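Local structure of transcriptional regulator, LacI family (Corynebacterium glutamicum, 3H5T) at residues P167-N172 with G329-K334; I71-T76 with D90-V95; S27-Y30 with Q35-A38; A17-S22 with R41-D46; A183-G188 with M229-E234. The protein activates transcription of ino1 in an inositol-dependent manner and regulates other genes, probably for cell wall components and mycothiol, by binding a palindromic promoter motif. One frame throughout, in Å; residues are numbered along the deposited sequence.

Contact 1. Residues P167-N172 with G329-K334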
# COMPACT_ATOMS: atom_id res chain seq x y z
N PRO A 167 -3.38 12.21 12.16
CA PRO A 167 -2.95 10.88 12.59
C PRO A 167 -2.18 10.16 11.49
O PRO A 167 -2.53 10.25 10.32
CB PRO A 167 -4.26 10.20 12.95
CG PRO A 167 -4.97 11.30 13.64
CD PRO A 167 -4.72 12.50 12.70
N PHE A 168 -1.13 9.43 11.88
CA PHE A 168 -0.24 8.75 10.95
C PHE A 168 -0.15 7.23 11.18
O PHE A 168 0.06 6.77 12.30
CB PHE A 168 1.14 9.42 11.08
CG PHE A 168 2.23 8.82 10.20
CD1 PHE A 168 2.23 9.03 8.83
CD2 PHE A 168 3.28 8.11 10.77
CE1 PHE A 168 3.26 8.53 8.03
CE2 PHE A 168 4.32 7.61 9.98
CZ PHE A 168 4.31 7.82 8.62
N ILE A 169 -0.30 6.46 10.10
CA ILE A 169 -0.23 5.00 10.16
C ILE A 169 0.80 4.50 9.15
O ILE A 169 0.65 4.72 7.95
CB ILE A 169 -1.57 4.34 9.79
CG1 ILE A 169 -2.69 4.89 10.68
CG2 ILE A 169 -1.46 2.82 9.92
CD1 ILE A 169 -4.04 4.28 10.37
N ALA A 170 1.84 3.82 9.62
CA ALA A 170 2.87 3.30 8.73
C ALA A 170 3.90 2.44 9.44
O ALA A 170 4.03 2.49 10.67
CB ALA A 170 3.58 4.45 8.02
N PRO A 171 4.62 1.61 8.69
CA PRO A 171 5.64 0.76 9.30
C PRO A 171 6.91 1.60 9.35
O PRO A 171 6.97 2.65 8.71
CB PRO A 171 5.75 -0.39 8.32
CG PRO A 171 5.57 0.32 7.00
CD PRO A 171 4.37 1.20 7.29
N ASN A 172 7.92 1.17 10.10
CA ASN A 172 9.17 1.91 10.14
C ASN A 172 9.93 1.38 8.93
O ASN A 172 10.42 0.25 8.94
CB ASN A 172 9.94 1.62 11.44
CG ASN A 172 11.29 2.33 11.51
OD1 ASN A 172 11.88 2.48 12.58
ND2 ASN A 172 11.80 2.77 10.35
N GLY A 329 -9.03 4.00 7.51
CA GLY A 329 -10.44 4.35 7.44
C GLY A 329 -11.09 4.43 8.81
O GLY A 329 -11.86 5.36 9.07
N GLU A 330 -10.80 3.47 9.68
CA GLU A 330 -11.36 3.47 11.04
C GLU A 330 -10.93 4.71 11.79
O GLU A 330 -11.75 5.36 12.45
CB GLU A 330 -10.89 2.23 11.82
CG GLU A 330 -11.74 1.00 11.58
CD GLU A 330 -13.19 1.20 12.01
OE1 GLU A 330 -14.03 0.33 11.72
OE2 GLU A 330 -13.47 2.25 12.65
N THR A 331 -9.65 5.04 11.71
CA THR A 331 -9.13 6.21 12.38
C THR A 331 -9.88 7.43 11.87
O THR A 331 -10.26 8.30 12.66
CB THR A 331 -7.63 6.36 12.10
OG1 THR A 331 -6.94 5.21 12.60
CG2 THR A 331 -7.08 7.60 12.77
N LEU A 332 -10.09 7.50 10.56
CA LEU A 332 -10.80 8.63 9.97
C LEU A 332 -12.21 8.74 10.54
O LEU A 332 -12.61 9.80 11.05
CB LEU A 332 -10.84 8.50 8.44
CG LEU A 332 -11.51 9.67 7.70
CD1 LEU A 332 -10.85 10.97 8.09
CD2 LEU A 332 -11.41 9.47 6.20
N LEU A 333 -12.97 7.65 10.47
CA LEU A 333 -14.33 7.64 10.98
C LEU A 333 -14.39 8.04 12.46
O LEU A 333 -15.26 8.83 12.84
CB LEU A 333 -14.97 6.27 10.77
CG LEU A 333 -15.18 5.90 9.31
CD1 LEU A 333 -15.92 4.57 9.20
CD2 LEU A 333 -15.96 7.01 8.62
N LYS A 334 -13.49 7.51 13.28
CA LYS A 334 -13.48 7.89 14.70
C LYS A 334 -13.19 9.38 14.85
O LYS A 334 -13.69 10.01 15.78
CB LYS A 334 -12.43 7.11 15.47
CG LYS A 334 -12.84 5.74 15.92
CD LYS A 334 -11.69 5.08 16.66
CE LYS A 334 -12.10 3.75 17.26
NZ LYS A 334 -12.72 2.87 16.24

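Contact 2. Residues I71-T76 with D90-V95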
# COMPACT_ATOMS: atom_id res chain seq x y z
N ILE A 71 -16.52 9.41 2.44
CA ILE A 71 -15.13 9.69 2.79
C ILE A 71 -14.28 9.58 1.52
O ILE A 71 -14.62 8.83 0.60
CB ILE A 71 -14.57 8.69 3.85
CG1 ILE A 71 -14.48 7.28 3.28
CG2 ILE A 71 -15.46 8.71 5.10
CD1 ILE A 71 -13.85 6.27 4.22
N GLY A 72 -13.19 10.34 1.47
CA GLY A 72 -12.34 10.30 0.29
C GLY A 72 -10.94 9.76 0.54
O GLY A 72 -10.53 9.51 1.68
N VAL A 73 -10.21 9.56 -0.56
CA VAL A 73 -8.84 9.07 -0.51
C VAL A 73 -8.06 9.85 -1.56
O VAL A 73 -8.32 9.73 -2.75
CB VAL A 73 -8.76 7.56 -0.83
CG1 VAL A 73 -7.30 7.09 -0.77
CG2 VAL A 73 -9.60 6.78 0.16
N LEU A 74 -7.12 10.67 -1.10
CA LEU A 74 -6.32 11.47 -2.00
C LEU A 74 -5.16 10.64 -2.49
O LEU A 74 -4.34 10.18 -1.70
CB LEU A 74 -5.80 12.72 -1.30
CG LEU A 74 -5.11 13.71 -2.23
CD1 LEU A 74 -5.75 15.09 -2.10
CD2 LEU A 74 -3.63 13.76 -1.91
N LEU A 75 -5.11 10.46 -3.80
CA LEU A 75 -4.07 9.67 -4.44
C LEU A 75 -3.24 10.61 -5.32
O LEU A 75 -3.76 11.23 -6.24
CB LEU A 75 -4.72 8.56 -5.29
CG LEU A 75 -3.91 7.31 -5.63
CD1 LEU A 75 -3.53 6.60 -4.35
CD2 LEU A 75 -4.73 6.36 -6.48
N THR A 76 -1.95 10.72 -5.02
CA THR A 76 -1.08 11.57 -5.81
C THR A 76 -0.58 10.79 -7.04
O THR A 76 0.59 10.86 -7.44
CB THR A 76 0.07 12.11 -4.90
OG1 THR A 76 0.52 13.36 -5.41
CG2 THR A 76 1.23 11.14 -4.82
N ASP A 90 -4.78 -3.55 -2.14
CA ASP A 90 -4.93 -4.28 -0.89
C ASP A 90 -5.18 -3.25 0.20
O ASP A 90 -5.94 -3.50 1.14
CB ASP A 90 -3.67 -5.09 -0.58
CG ASP A 90 -3.56 -6.35 -1.43
OD1 ASP A 90 -2.47 -6.97 -1.45
OD2 ASP A 90 -4.57 -6.73 -2.07
N PHE A 91 -4.55 -2.08 0.08
CA PHE A 91 -4.74 -1.01 1.04
C PHE A 91 -6.20 -0.57 0.99
O PHE A 91 -6.89 -0.58 2.01
CB PHE A 91 -3.84 0.18 0.71
CG PHE A 91 -4.15 1.44 1.50
CD1 PHE A 91 -3.77 1.55 2.84
CD2 PHE A 91 -4.78 2.52 0.89
CE1 PHE A 91 -4.01 2.74 3.56
CE2 PHE A 91 -5.02 3.71 1.61
CZ PHE A 91 -4.63 3.82 2.95
N LEU A 92 -6.67 -0.21 -0.21
CA LEU A 92 -8.04 0.24 -0.41
C LEU A 92 -9.09 -0.79 0.02
O LEU A 92 -10.19 -0.42 0.45
CB LEU A 92 -8.25 0.65 -1.88
CG LEU A 92 -7.44 1.89 -2.29
CD1 LEU A 92 -7.56 2.17 -3.77
CD2 LEU A 92 -7.93 3.08 -1.49
N ALA A 93 -8.77 -2.08 -0.08
CA ALA A 93 -9.72 -3.10 0.36
C ALA A 93 -9.91 -2.85 1.85
O ALA A 93 -11.01 -2.94 2.39
CB ALA A 93 -9.15 -4.51 0.12
N GLY A 94 -8.79 -2.52 2.50
CA GLY A 94 -8.80 -2.24 3.92
C GLY A 94 -9.64 -1.04 4.26
O GLY A 94 -10.38 -1.06 5.23
N VAL A 95 -9.52 0.02 3.46
CA VAL A 95 -10.30 1.23 3.69
C VAL A 95 -11.77 0.95 3.36
O VAL A 95 -12.66 1.58 3.91
CB VAL A 95 -9.83 2.42 2.82
CG1 VAL A 95 -10.70 3.65 3.08
CG2 VAL A 95 -8.38 2.74 3.12

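Contact 3. Residues S27-Y30 with Q35-A38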
# COMPACT_ATOMS: atom_id res chain seq x y z
N SER A 27 -36.88 -18.67 4.65
CA SER A 27 -36.93 -17.64 3.62
C SER A 27 -38.28 -16.91 3.63
O SER A 27 -38.33 -15.67 3.60
CB SER A 27 -36.70 -18.26 2.24
OG SER A 27 -36.56 -17.25 1.26
N ASN A 28 -39.38 -17.67 3.68
CA ASN A 28 -40.71 -17.08 3.70
C ASN A 28 -40.83 -16.07 4.83
O ASN A 28 -41.50 -15.05 4.71
CB ASN A 28 -41.78 -18.16 3.84
CG ASN A 28 -41.86 -19.04 2.61
OD1 ASN A 28 -41.41 -18.66 1.54
ND2 ASN A 28 -42.46 -20.22 2.76
N ALA A 29 -40.16 -16.36 5.94
CA ALA A 29 -40.20 -15.46 7.09
C ALA A 29 -39.73 -14.07 6.65
O ALA A 29 -40.19 -13.07 7.18
CB ALA A 29 -39.28 -16.00 8.19
N TYR A 30 -38.84 -14.04 5.66
CA TYR A 30 -38.29 -12.78 5.15
C TYR A 30 -38.97 -12.20 3.92
O TYR A 30 -39.19 -10.99 3.87
CB TYR A 30 -36.79 -12.96 4.83
CG TYR A 30 -35.93 -13.09 6.06
CD1 TYR A 30 -35.45 -11.97 6.72
CD2 TYR A 30 -35.65 -14.35 6.60
CE1 TYR A 30 -34.72 -12.08 7.90
CE2 TYR A 30 -34.91 -14.47 7.77
CZ TYR A 30 -34.45 -13.33 8.41
OH TYR A 30 -33.75 -13.44 9.58
N GLN A 35 -47.05 -16.71 4.29
CA GLN A 35 -46.96 -18.17 4.15
C GLN A 35 -46.82 -18.93 5.47
O GLN A 35 -46.81 -20.16 5.48
CB GLN A 35 -45.76 -18.53 3.25
CG GLN A 35 -45.94 -18.17 1.78
CD GLN A 35 -46.69 -19.24 1.02
OE1 GLN A 35 -46.19 -20.36 0.84
NE2 GLN A 35 -47.88 -18.91 0.55
N LEU A 36 -46.71 -18.21 6.58
CA LEU A 36 -46.57 -18.85 7.88
C LEU A 36 -47.22 -18.04 8.99
O LEU A 36 -47.51 -16.86 8.82
CB LEU A 36 -45.09 -19.12 8.18
CG LEU A 36 -44.05 -18.04 7.84
CD1 LEU A 36 -44.36 -16.75 8.58
CD2 LEU A 36 -42.68 -18.55 8.21
N SER A 37 -47.46 -18.68 10.13
CA SER A 37 -48.10 -18.00 11.26
C SER A 37 -47.22 -16.89 11.84
O SER A 37 -46.00 -16.91 11.70
CB SER A 37 -48.43 -19.01 12.36
OG SER A 37 -47.26 -19.64 12.84
N ALA A 38 -47.85 -15.91 12.49
CA ALA A 38 -47.12 -14.81 13.10
C ALA A 38 -46.16 -15.32 14.18
O ALA A 38 -45.15 -14.68 14.48
CB ALA A 38 -48.09 -13.81 13.71
O HOH W 1 -43.97 -21.42 0.53

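Contact 4. Residues A17-S22 with R41-D46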
# COMPACT_ATOMS: atom_id res chain seq x y z
N ALA A 17 -32.31 -25.69 10.35
CA ALA A 17 -31.84 -26.85 11.10
C ALA A 17 -32.05 -26.69 12.60
O ALA A 17 -32.50 -27.61 13.27
CB ALA A 17 -30.37 -27.11 10.81
N LYS A 18 -31.72 -25.52 13.13
CA LYS A 18 -31.89 -25.29 14.56
C LYS A 18 -33.37 -25.37 14.96
O LYS A 18 -33.69 -25.72 16.10
CB LYS A 18 -31.30 -23.93 14.95
CG LYS A 18 -31.40 -23.63 16.45
CD LYS A 18 -31.08 -22.16 16.76
CE LYS A 18 -31.37 -21.82 18.24
NZ LYS A 18 -31.14 -20.37 18.59
N LEU A 19 -34.27 -25.08 14.02
CA LEU A 19 -35.71 -25.10 14.31
C LEU A 19 -36.45 -26.31 13.74
O LEU A 19 -37.67 -26.43 13.89
CB LEU A 19 -36.35 -23.81 13.79
CG LEU A 19 -35.85 -22.52 14.43
CD1 LEU A 19 -36.20 -21.34 13.55
CD2 LEU A 19 -36.45 -22.37 15.82
N GLY A 20 -35.73 -27.19 13.07
CA GLY A 20 -36.37 -28.35 12.48
C GLY A 20 -37.37 -28.02 11.38
O GLY A 20 -38.35 -28.75 11.20
N ILE A 21 -37.14 -26.93 10.66
CA ILE A 21 -38.02 -26.56 9.55
C ILE A 21 -37.20 -26.53 8.26
O ILE A 21 -36.02 -26.90 8.26
CB ILE A 21 -38.72 -25.18 9.78
CG1 ILE A 21 -37.70 -24.10 10.12
CG2 ILE A 21 -39.76 -25.30 10.90
CD1 ILE A 21 -38.32 -22.72 10.34
N SER A 22 -37.81 -26.11 7.16
CA SER A 22 -37.11 -26.06 5.88
C SER A 22 -36.44 -24.71 5.64
O SER A 22 -36.81 -23.70 6.26
CB SER A 22 -38.08 -26.36 4.74
OG SER A 22 -38.55 -27.70 4.81
N ARG A 41 -42.98 -16.99 12.40
CA ARG A 41 -42.19 -15.96 11.75
C ARG A 41 -41.32 -15.29 12.81
O ARG A 41 -40.12 -15.09 12.62
CB ARG A 41 -43.10 -14.93 11.10
CG ARG A 41 -42.38 -13.80 10.40
CD ARG A 41 -43.37 -12.86 9.73
NE ARG A 41 -42.67 -11.81 9.00
CZ ARG A 41 -42.08 -10.77 9.57
NH1 ARG A 41 -42.10 -10.63 10.89
NH2 ARG A 41 -41.43 -9.88 8.82
N GLN A 42 -41.94 -14.98 13.94
CA GLN A 42 -41.24 -14.35 15.05
C GLN A 42 -40.12 -15.26 15.56
O GLN A 42 -39.01 -14.80 15.83
CB GLN A 42 -42.21 -14.02 16.18
CG GLN A 42 -41.61 -13.05 17.17
CD GLN A 42 -41.12 -11.79 16.47
OE1 GLN A 42 -41.92 -11.00 15.96
NE2 GLN A 42 -39.80 -11.61 16.42
N ARG A 43 -40.42 -16.55 15.69
CA ARG A 43 -39.42 -17.51 16.15
C ARG A 43 -38.22 -17.57 15.19
O ARG A 43 -37.06 -17.63 15.62
CB ARG A 43 -40.04 -18.90 16.28
CG ARG A 43 -39.14 -19.92 16.97
CD ARG A 43 -39.82 -21.27 17.06
NE ARG A 43 -41.05 -21.19 17.83
CZ ARG A 43 -41.09 -21.04 19.15
NH1 ARG A 43 -39.96 -20.93 19.85
NH2 ARG A 43 -42.26 -20.97 19.77
N ILE A 44 -38.49 -17.57 13.89
CA ILE A 44 -37.44 -17.60 12.88
C ILE A 44 -36.62 -16.32 12.96
O ILE A 44 -35.39 -16.35 12.89
CB ILE A 44 -38.04 -17.76 11.47
CG1 ILE A 44 -38.59 -19.18 11.30
CG2 ILE A 44 -36.99 -17.44 10.40
CD1 ILE A 44 -39.48 -19.33 10.10
N LEU A 45 -37.30 -15.19 13.11
CA LEU A 45 -36.63 -13.90 13.21
C LEU A 45 -35.76 -13.78 14.47
O LEU A 45 -34.64 -13.29 14.41
CB LEU A 45 -37.65 -12.77 13.18
CG LEU A 45 -38.40 -12.60 11.86
CD1 LEU A 45 -39.28 -11.35 11.93
CD2 LEU A 45 -37.40 -12.49 10.70
N ASP A 46 -36.29 -14.24 15.61
CA ASP A 46 -35.54 -14.17 16.86
C ASP A 46 -34.36 -15.12 16.83
O ASP A 46 -33.28 -14.80 17.33
CB ASP A 46 -36.43 -14.50 18.06
CG ASP A 46 -37.53 -13.47 18.26
OD1 ASP A 46 -37.35 -12.30 17.88
OD2 ASP A 46 -38.58 -13.85 18.82

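Contact 5. Residues A183-G188 with M229-E234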
# COMPACT_ATOMS: atom_id res chain seq x y z
N ALA A 183 19.90 -9.82 4.16
CA ALA A 183 19.83 -11.11 3.50
C ALA A 183 20.74 -11.13 2.28
O ALA A 183 21.32 -12.16 1.94
CB ALA A 183 18.39 -11.42 3.09
N LEU A 184 20.88 -9.98 1.62
CA LEU A 184 21.74 -9.89 0.45
C LEU A 184 23.20 -9.97 0.86
O LEU A 184 24.00 -10.61 0.19
CB LEU A 184 21.50 -8.58 -0.32
CG LEU A 184 20.20 -8.46 -1.12
CD1 LEU A 184 20.15 -7.11 -1.81
CD2 LEU A 184 20.14 -9.59 -2.14
N ILE A 185 23.52 -9.31 1.96
CA ILE A 185 24.89 -9.31 2.47
C ILE A 185 25.27 -10.70 2.97
O ILE A 185 26.40 -11.15 2.77
CB ILE A 185 25.05 -8.30 3.64
CG1 ILE A 185 24.75 -6.88 3.15
CG2 ILE A 185 26.45 -8.40 4.22
CD1 ILE A 185 25.76 -6.34 2.17
N ASP A 186 24.33 -11.38 3.62
CA ASP A 186 24.57 -12.71 4.15
C ASP A 186 24.85 -13.75 3.07
O ASP A 186 25.37 -14.82 3.37
CB ASP A 186 23.40 -13.15 5.02
CG ASP A 186 23.29 -12.35 6.30
OD1 ASP A 186 24.30 -11.72 6.69
OD2 ASP A 186 22.21 -12.35 6.93
N ALA A 187 24.50 -13.43 1.83
CA ALA A 187 24.75 -14.34 0.72
C ALA A 187 26.03 -13.90 0.00
O ALA A 187 26.33 -14.35 -1.10
CB ALA A 187 23.57 -14.36 -0.25
N GLY A 188 26.77 -13.00 0.65
CA GLY A 188 28.03 -12.53 0.10
C GLY A 188 28.00 -11.56 -1.06
O GLY A 188 29.02 -11.39 -1.74
N MET A 229 20.93 1.01 2.55
CA MET A 229 22.29 1.52 2.42
C MET A 229 23.05 1.47 3.75
O MET A 229 24.26 1.29 3.76
CB MET A 229 22.26 2.96 1.92
CG MET A 229 23.58 3.44 1.38
SD MET A 229 24.01 2.61 -0.16
CE MET A 229 23.07 3.57 -1.29
N GLU A 230 22.33 1.63 4.86
CA GLU A 230 22.95 1.59 6.18
C GLU A 230 23.45 0.19 6.50
O GLU A 230 24.46 0.02 7.17
CB GLU A 230 21.97 2.07 7.26
CG GLU A 230 21.53 3.53 7.06
CD GLU A 230 20.60 4.04 8.15
OE1 GLU A 230 19.59 3.36 8.45
OE2 GLU A 230 20.86 5.14 8.68
N VAL A 231 22.74 -0.81 5.99
CA VAL A 231 23.14 -2.20 6.21
C VAL A 231 24.32 -2.55 5.31
O VAL A 231 25.15 -3.39 5.66
CB VAL A 231 21.96 -3.16 5.94
CG1 VAL A 231 22.44 -4.62 6.02
CG2 VAL A 231 20.85 -2.91 6.95
N PHE A 232 24.41 -1.91 4.15
CA PHE A 232 25.51 -2.18 3.23
C PHE A 232 26.79 -1.54 3.74
O PHE A 232 27.87 -2.11 3.62
CB PHE A 232 25.20 -1.65 1.83
CG PHE A 232 24.04 -2.34 1.16
CD1 PHE A 232 23.61 -3.59 1.60
CD2 PHE A 232 23.42 -1.76 0.06
CE1 PHE A 232 22.58 -4.25 0.95
CE2 PHE A 232 22.38 -2.42 -0.60
CZ PHE A 232 21.96 -3.67 -0.15
N ILE A 233 26.65 -0.34 4.31
CA ILE A 233 27.78 0.39 4.86
C ILE A 233 28.43 -0.41 5.98
O ILE A 233 29.66 -0.52 6.05
CB ILE A 233 27.34 1.77 5.40
CG1 ILE A 233 27.11 2.73 4.23
CG2 ILE A 233 28.38 2.34 6.35
CD1 ILE A 233 26.60 4.10 4.64
N GLU A 234 27.61 -0.98 6.86
CA GLU A 234 28.09 -1.79 7.97
C GLU A 234 28.79 -3.04 7.45
O GLU A 234 29.59 -3.65 8.15
CB GLU A 234 26.93 -2.19 8.88
CG GLU A 234 27.30 -3.13 10.03
CD GLU A 234 28.24 -2.49 11.05
OE1 GLU A 234 29.38 -2.12 10.68
OE2 GLU A 234 27.84 -2.37 12.22

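Contact 1. Residues P167-N172 with G329-K334
Thr331 turns its two branches to two different residues of the strand. Its methyl CG2 meets the ring of Pro167, with CG2 3.8 Å from Pro167 CB. Its hydroxyl side faces Ile169, where OG1 of Thr331 lies 3.8 Å from CD1 of Ile169. This second touch is van der Waals contact, because CD1 is a methyl. The two side chains run past each other in opposite directions rather than meeting head-on. The torsion of Thr331 explains the split: chi1 of -61° sets CG2 anti to the backbone N and leaves OG1 beside it. From there the hydroxyl hydrogen-bonds to Lys327 O, one turn back in the same helix, so the polar atom is satisfied within the helix. Ile169 reaches across with its longer branch extended (chi2 -180°), which carries CD1 toward the helix. The backbones come nearest at Pro167 and Thr331, with CA atoms 7.7 Å apart. Pro167 also rests on Met335 and Val341, and Ile169 on Lys324 and Ala328. Phe168 directs its CB to the other face of the strand. The patch is small, about 110 Å² over both sides, and no hydrogen bond crosses it. It is a helix laid on a mostly parallel beta sheet, with strand 168-171 between strands 154-157 and 344-352, as expected in the periplasmic-binding-protein-like domain of LacI-family regulators.

Contact 2. Residues I71-T76 with D90-V95
A beta-alpha-beta crossover begins here: Ile71 and Val73 of strand 70-75 meet Leu92 and Val95 of helix 86-98, and the chain then returns to the neighbouring parallel strand 103-108. The short strand and helix segments run nearly antiparallel, at 162°, with their axes 11.2 Å apart. Val73 sits in the middle. Its CG1 lies 4.1 Å from Leu92 CD2, and its CG2 lies 4.4 Å from Val95 CG1. The two methyls are split between two helix residues because CG1 is anti to the backbone N (chi1 180°) and CG2 lies beside it. Val73 and Leu92 approach at a slant. Toward the start of the strand, Ile71 CD1 reaches Val95 CG1 at 4.3 Å. Val95 therefore receives one methyl from each of two strand residues. Its other methyl, CG2, lies over one face of the Phe91 ring, 3.8 Å above the plane and offset toward the rim. Phe91 in turn stacks on Tyr135 of strand 132-135. All the contacts between the segments are apolar. Helix 86-98 covers the sheet face that also receives helix 321-336, an arrangement typical of the Rossmann-like subdomains of periplasmic-binding-protein folds.

Contact 3. Residues S27-Y30 with Q35-A38
Asn28 lays its amide across the base of the Gln35 side chain, with ND2 of Asn28 3.7 Å from CB of Gln35. CB and CG of Asn28 also come about 4.0 Å from that same carbon. The two side chains pass at an angle, and their amide planes stand 88° apart, close to perpendicular. Gln35 bends at chi2 (-84°), which turns its amide back and puts OE1 near a water also bound by Asn28. Asn28 ND2 donates an N-H to this water, with ND2 2.9 Å from the water oxygen. The second leg, from the water to Gln35 OE1 at 2.5 Å, is unusually short and its geometry is doubtful. The water probably links the two amides; no direct hydrogen bond joins the segments.

Leu36 makes the apolar half of the contact. Its CD2 lies 4.0 Å from Ala29 N and 4.3 Å from Ala29 CB, against the backbone and methyl of the helix. Ser37 ends the loop as the N-cap of the next helix, where its OG weakly accepts Leu40 N. The contact thus folds the loop back on helix 23-31, the second helix of the DNA-binding helix-turn-helix motif. Leu36 also touches Arg41 of helix 38-50, while Ala29 packs on Ile44 and Tyr30 on Leu45 and Ala48. The loop and the two helices it connects therefore share one apolar seam, with the two amides at its margin.

Contact 4. Residues A17-S22 with R41-D46
Leu19 and Ile44 mark the closest approach of the two backbones, 7.8 Å between CA atoms, just where helix 11-19 gives way to a turn through a Schellman motif at Gly20 (phi 65°). Leu19 spreads its two methyls over neighbouring residues of helix 38-50. Its CD1 lies 3.9 Å from Ile44 CG1. Its CD2 lies 3.8 Å from Arg43 CD and equally near Arg43 CG, so it meets the aliphatic part of the arginine and not the guanidinium. The Arg43 chain bends about its CG-CD bond (chi3 -61°), which turns NE and the guanidinium aside.

Past the turn, Ile21 brings its tip to the same isoleucine, with Ile21 CD1 3.6 Å from Ile44 CD1. Its longer branch sits between the backbone N and the carbonyl carbon (chi1 52°) and is then extended. All three pairs meet at a slant. Ile44 is held from two directions by residues flanking the turn, and it also packs on Val26 and Ala29 of helix 23-31. At the border of the contact, Gln42 NE2 donates to Asp46 OD1 within helix 38-50. Between the segments only carbon meets carbon. With no hydrogen bond or salt bridge across them, the join of the third helix to the helix-turn-helix rests here on apolar packing of Leu19, Ile21, Ile44 and the methylenes of Arg43.

Contact 5. Residues A183-G188 with M229-E234
Ile185 points its CB toward helix 221-235 and meets that helix with its longer branch. From CB the chain goes to CG1, which is anti to the carbonyl carbon and beside the backbone N (chi1 -62°). CG1 lies 3.8 Å from Phe232 CD1 and is also near Phe232 CE1. CG1 also comes to 4.3 Å from Val231 CG1, and it is as close to the carbonyl oxygen of Val231. The second bend, chi2 -67°, folds the tip, and CD1 ends 3.5 Å from Phe232 CD1 and 4.0 Å from Phe232 CE1. The isoleucine thus touches the CD1-CE1 part of the phenylalanine ring with two successive carbons, coming in obliquely.

Leu184 meets the same ring from another direction. Its CD1 lies near the ring plane, at the edge, 4.2 Å from Phe232 CZ. Phe232 is therefore met by two consecutive residues of helix 178-186, and it also rests on Ala181 of that helix. Ile192 of strand 192-197 touches Leu184, Ile185 and Phe232 alike, which places the contact between two helices on one sheet. Just beyond, helix 178-186 ends in a Schellman motif at Gly188, whose N bonds to Ile185 O at 2.8 Å. No hydrogen bond joins the two segments. Their union rests on an aromatic ring and aliphatic branches, so it depends on shape and burial, while Asp186 and Glu230 keep to the outside of the pair.

The five contacts fall into three groups. Contacts 1 and 2 lie on one sheet with centres 11 Å apart and touch where Leu333 CD2 comes 3.9 Å from Ile71 CG2. Contact 5 belongs to the other sheet of the sugar-binding-type domain, about 32 Å from contact 1 between centres, and is nested in the loop that contact 1 closes. Contacts 3 and 4 lie in the DNA-binding headpiece. Their centres are 10 Å apart, contact 3 is nested in the loop that contact 4 closes, and Ala29 CB meets Ile44 CG2 at 3.5 Å. The headpiece stands well away: the nearest atoms of contacts 1 and 3 are about 24 Å apart.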